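Malonyl CoA:acyl carrier protein malonyltransferase (Streptomyces coelicolor, PDB 1NM2) probably transfers the malonyl group from malonyl-CoA to the holo acyl carrier protein, a step that feeds fatty acid biosynthesis. Local coordinates at residues A[179-183]-A[184-188]; A[198-202]-A[203-207]. One frame throughout, in Å; residues are numbered along the deposited sequence.

Contact 1 (A[179-183]-A[184-188]); sequences AALNE and DKPEG
Two flat groups of Asn182, its side-chain carboxamide and its own peptide carbonyl, meet the end of Lys185. The ammonium lies beyond the oxygen end of the carboxamide, above one face, well out of the amide plane, so the bond from Lys185 NZ to Asn182 OD1, at 3.3 Å, is weak. Toward the peptide group it comes in the carbonyl plane instead: Lys185 NZ donates to Asn182 O over 2.6 Å, with a C=O...N angle of 152°. Lys185 runs extended as far as CE and then turns at its last torsion (chi4 60°), which swings NZ back over the helix end. The two side chains lie alongside each other and point the same way. With an alanine here the ammonium is gone, and Asn182 O would probably lose the charged partner of its short bond, while the carboxamide loses only a weak hold.

On the backbone, the last turn of helix 175-183 finishes with Asp184 N donating to Ala180 O (2.9 Å), after which the chain leaves helical angles. Lys185 N does not bond to Leu181 O; a water accepts from Lys185 N at 2.8 Å and itself donates to Glu183 O. Farther along, Leu181 CD2 packs against Pro186 CD at 3.5 Å, the side chains crossing at about a right angle; both also touch His152 of helix 146-155 and Leu141 of strand 136-143, and His152 bonds to Asp184 O.

Carbonyls at the C-terminal end of a helix tend to carry partial negative charge, and the ammonium of Lys185 is likely to offset it where the backbone runs out of amide donors, while the water stands in as a partner for Glu183 O.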
loop_
_atom_site.group_PDB
_atom_site.type_symbol
_atom_site.label_atom_id
_atom_site.label_comp_id
_atom_site.label_asym_id
_atom_site.label_seq_id
_atom_site.Cartn_x
_atom_site.Cartn_y
_atom_site.Cartn_z
ATOM N N ALA A 179 15.331 -18.799 5.456
ATOM C CA ALA A 179 16.149 -19.811 4.790
ATOM C C ALA A 179 15.635 -21.198 5.180
ATOM O O ALA A 179 15.585 -22.108 4.354
ATOM C CB ALA A 179 17.609 -19.653 5.194
ATOM N N ALA A 180 15.247 -21.356 6.440
ATOM C CA ALA A 180 14.723 -22.638 6.910
ATOM C C ALA A 180 13.407 -22.937 6.204
ATOM O O ALA A 180 13.071 -24.098 5.960
ATOM C CB ALA A 180 14.507 -22.604 8.423
ATOM N N LEU A 181 12.672 -21.878 5.869
ATOM C CA LEU A 181 11.383 -22.011 5.195
ATOM C C LEU A 181 11.583 -22.501 3.768
ATOM O O LEU A 181 10.784 -23.280 3.249
ATOM C CB LEU A 181 10.659 -20.661 5.162
ATOM C CG LEU A 181 9.130 -20.618 5.263
ATOM C CD1 LEU A 181 8.641 -19.332 4.608
ATOM C CD2 LEU A 181 8.498 -21.822 4.588
ATOM N N ASN A 182 12.654 -22.039 3.134
ATOM C CA ASN A 182 12.942 -22.436 1.762
ATOM C C ASN A 182 13.452 -23.867 1.690
ATOM O O ASN A 182 13.195 -24.581 0.718
ATOM C CB ASN A 182 13.975 -21.492 1.141
ATOM C CG ASN A 182 14.235 -21.800 -0.315
ATOM O OD1 ASN A 182 13.300 -21.972 -1.095
ATOM N ND2 ASN A 182 15.507 -21.866 -0.695
ATOM N N GLU A 183 14.184 -24.279 2.719
ATOM C CA GLU A 183 14.735 -25.626 2.774
ATOM C C GLU A 183 13.649 -26.619 3.173
ATOM O O GLU A 183 13.634 -27.760 2.711
ATOM C CB GLU A 183 15.909 -25.664 3.761
ATOM C CG GLU A 183 17.162 -24.969 3.218
ATOM C CD GLU A 183 18.204 -24.670 4.286
ATOM O OE1 GLU A 183 18.608 -25.599 5.020
ATOM O OE2 GLU A 183 18.625 -23.497 4.385
ATOM N N ASP A 184 12.740 -26.174 4.030
ATOM C CA ASP A 184 11.631 -27.006 4.472
ATOM C C ASP A 184 10.347 -26.239 4.165
ATOM O O ASP A 184 9.776 -25.569 5.029
ATOM C CB ASP A 184 11.751 -27.302 5.968
ATOM C CG ASP A 184 10.534 -28.023 6.521
ATOM O OD1 ASP A 184 9.821 -28.695 5.741
ATOM O OD2 ASP A 184 10.299 -27.926 7.743
ATOM N N LYS A 185 9.911 -26.343 2.915
ATOM C CA LYS A 185 8.722 -25.645 2.444
ATOM C C LYS A 185 7.417 -26.281 2.897
ATOM O O LYS A 185 7.365 -27.473 3.208
ATOM C CB LYS A 185 8.715 -25.587 0.915
ATOM C CG LYS A 185 9.913 -24.892 0.282
ATOM C CD LYS A 185 9.723 -24.796 -1.232
ATOM C CE LYS A 185 10.928 -24.166 -1.924
ATOM N NZ LYS A 185 12.161 -24.963 -1.690
ATOM N N PRO A 186 6.341 -25.478 2.953
ATOM C CA PRO A 186 5.045 -26.021 3.366
ATOM C C PRO A 186 4.594 -26.934 2.230
ATOM O O PRO A 186 4.979 -26.726 1.076
ATOM C CB PRO A 186 4.163 -24.780 3.480
ATOM C CG PRO A 186 5.150 -23.680 3.810
ATOM C CD PRO A 186 6.295 -24.007 2.880
ATOM N N GLU A 187 3.790 -27.937 2.557
ATOM C CA GLU A 187 3.294 -28.874 1.556
ATOM C C GLU A 187 2.639 -28.147 0.388
ATOM O O GLU A 187 1.828 -27.243 0.586
ATOM C CB GLU A 187 2.272 -29.817 2.190
ATOM C CG GLU A 187 1.928 -31.022 1.335
ATOM C CD GLU A 187 0.793 -31.835 1.922
ATOM O OE1 GLU A 187 0.674 -31.871 3.166
ATOM O OE2 GLU A 187 0.031 -32.444 1.139
ATOM N N GLY A 188 2.997 -28.544 -0.831
ATOM C CA GLY A 188 2.415 -27.928 -2.010
ATOM C C GLY A 188 3.080 -26.655 -2.503
ATOM O O GLY A 188 2.875 -26.264 -3.649
HETATM O O HOH W 1 11.127 -28.139 1.091
#

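Contact 2 (A[198-202]-A[203-207]). With ACY (acetic acid), chain D.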
loop_
_atom_site.group_PDB
_atom_site.type_symbol
_atom_site.label_atom_id
_atom_site.label_comp_id
_atom_site.label_asym_id
_atom_site.label_seq_id
_atom_site.Cartn_x
_atom_site.Cartn_y
_atom_site.Cartn_z
ATOM N N ALA A 198 13.824 -4.234 2.709
ATOM C CA ALA A 198 14.892 -4.134 3.694
ATOM C C ALA A 198 14.740 -5.058 4.896
ATOM O O ALA A 198 15.735 -5.439 5.517
ATOM C CB ALA A 198 15.010 -2.678 4.175
ATOM N N GLY A 199 13.508 -5.408 5.250
ATOM C CA GLY A 199 13.337 -6.272 6.402
ATOM C C GLY A 199 11.968 -6.904 6.563
ATOM O O GLY A 199 11.156 -6.915 5.640
ATOM N N ALA A 200 11.727 -7.442 7.755
ATOM C CA ALA A 200 10.467 -8.095 8.066
ATOM C C ALA A 200 9.387 -7.076 8.407
ATOM O O ALA A 200 8.996 -6.936 9.565
ATOM C CB ALA A 200 10.663 -9.066 9.231
ATOM N N PHE A 201 8.911 -6.357 7.393
ATOM C CA PHE A 201 7.859 -5.370 7.604
ATOM C C PHE A 201 6.623 -6.136 8.045
ATOM O O PHE A 201 6.490 -7.323 7.747
ATOM C CB PHE A 201 7.560 -4.621 6.302
ATOM C CG PHE A 201 8.737 -3.872 5.743
ATOM C CD1 PHE A 201 8.836 -3.635 4.376
ATOM C CD2 PHE A 201 9.737 -3.387 6.580
ATOM C CE1 PHE A 201 9.917 -2.924 3.847
ATOM C CE2 PHE A 201 10.819 -2.676 6.064
ATOM C CZ PHE A 201 10.908 -2.445 4.691
ATOM N N HIS A 202 5.736 -5.458 8.765
ATOM C CA HIS A 202 4.499 -6.047 9.252
ATOM C C HIS A 202 4.669 -7.208 10.225
ATOM O O HIS A 202 3.891 -8.163 10.216
ATOM C CB HIS A 202 3.625 -6.436 8.062
ATOM C CG HIS A 202 3.257 -5.264 7.207
ATOM N ND1 HIS A 202 2.410 -4.268 7.644
ATOM C CD2 HIS A 202 3.714 -4.864 5.996
ATOM C CE1 HIS A 202 2.367 -3.302 6.743
ATOM N NE2 HIS A 202 3.150 -3.639 5.734
ATOM N N THR A 203 5.687 -7.093 11.074
ATOM C CA THR A 203 5.985 -8.078 12.114
ATOM C C THR A 203 6.499 -7.290 13.319
ATOM O O THR A 203 6.754 -6.080 13.224
ATOM C CB THR A 203 7.098 -9.069 11.702
ATOM O OG1 THR A 203 8.364 -8.394 11.721
ATOM C CG2 THR A 203 6.834 -9.637 10.319
ATOM N N ARG A 204 6.657 -7.977 14.447
ATOM C CA ARG A 204 7.140 -7.352 15.672
ATOM C C ARG A 204 8.522 -6.738 15.475
ATOM O O ARG A 204 8.973 -5.921 16.285
ATOM C CB ARG A 204 7.214 -8.382 16.802
ATOM C CG ARG A 204 8.290 -9.440 16.597
ATOM C CD ARG A 204 8.522 -10.250 17.867
ATOM N NE ARG A 204 9.672 -11.140 17.738
ATOM C CZ ARG A 204 9.741 -12.148 16.874
ATOM N NH1 ARG A 204 8.722 -12.398 16.060
ATOM N NH2 ARG A 204 10.833 -12.903 16.818
ATOM N N HIS A 205 9.211 -7.147 14.415
ATOM C CA HIS A 205 10.529 -6.593 14.155
ATOM C C HIS A 205 10.440 -5.101 13.839
ATOM O O HIS A 205 11.453 -4.409 13.831
ATOM C CB HIS A 205 11.218 -7.348 13.011
ATOM C CG HIS A 205 11.782 -8.672 13.424
ATOM N ND1 HIS A 205 11.218 -9.875 13.050
ATOM C CD2 HIS A 205 12.834 -8.982 14.218
ATOM C CE1 HIS A 205 11.899 -10.866 13.599
ATOM N NE2 HIS A 205 12.883 -10.351 14.313
ATOM N N MET A 206 9.224 -4.615 13.593
ATOM C CA MET A 206 8.997 -3.195 13.295
ATOM C C MET A 206 8.547 -2.423 14.536
ATOM O O MET A 206 8.163 -1.254 14.441
ATOM C CB MET A 206 7.930 -3.033 12.202
ATOM C CG MET A 206 8.376 -3.454 10.806
ATOM S SD MET A 206 9.786 -2.491 10.202
ATOM C CE MET A 206 11.087 -3.700 10.387
ATOM N N ALA A 207 8.587 -3.078 15.695
ATOM C CA ALA A 207 8.179 -2.449 16.948
ATOM C C ALA A 207 8.811 -1.074 17.142
ATOM O O ALA A 207 8.128 -0.124 17.526
ATOM C CB ALA A 207 8.517 -3.362 18.148
HETATM C C ACY D . 5.443 -1.833 3.540
HETATM O O ACY D . 6.397 -1.333 2.812
HETATM O OXT ACY D . 4.811 -1.255 4.488
HETATM C CH3 ACY D . 5.078 -3.262 3.171
#
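With OG1 set between its backbone N and carbonyl carbon (chi1 73°), Thr203 reaches back to Ala200, where OG1 donates to Ala200 O over 2.7 Å; the donor is tilted 25° from the carbonyl plane. The same hydroxyl accepts from His205 N at 3.1 Å, an ST turn, and lies in the plane of the His205 ring at its edge, where ND1 gives it a weak bond. Ala200, the centre of an inverse gamma turn, puts its CB 3.9 Å from His205 ND1.

The bend at chi2 (-61°) of Met206 brings SD to the edge of the Phe201 ring, 3.7 Å from Phe201 CD2: a Met-aromatic contact. Phe201 also rests on Met127 of helix 113-132.

His202 takes left-handed backbone angles, and its ring heads away from 203-207, to the acetate. Its stronger polar partner is Ser98 OG, reached from NE2; His202 NE2 also makes a weak bond to acetate OXT at 3.2 Å, and Asn254 O holds ND1. The acetate, hydrogen-bonded to Ser98 OG and Arg123 NH1 as well, mimics a malonyl group, and the whole fits a Ser-His pair with Ser98 on a probable nucleophile elbow, as in related acyltransferases.

Overall arrangement
Contact 1 closes before contact 2 opens, and strand 189-194, an edge strand of the mixed sheet, carries the chain from one to the other. Their centres are 21 Å apart and their nearest atoms about 11 Å, so they do not touch. Contact 1 sits far out, its centre about 27 Å from the centre of the chain, where helix 175-183 hands over to that strand; no part of it meets the acetate. The 198-207 contact is deeper, about 15 Å from the chain centre, and through Phe201 and His202 it reaches the acetate just ahead of helix 207-217. One is thus a peripheral helix end, the other a buried turn at the probable active site.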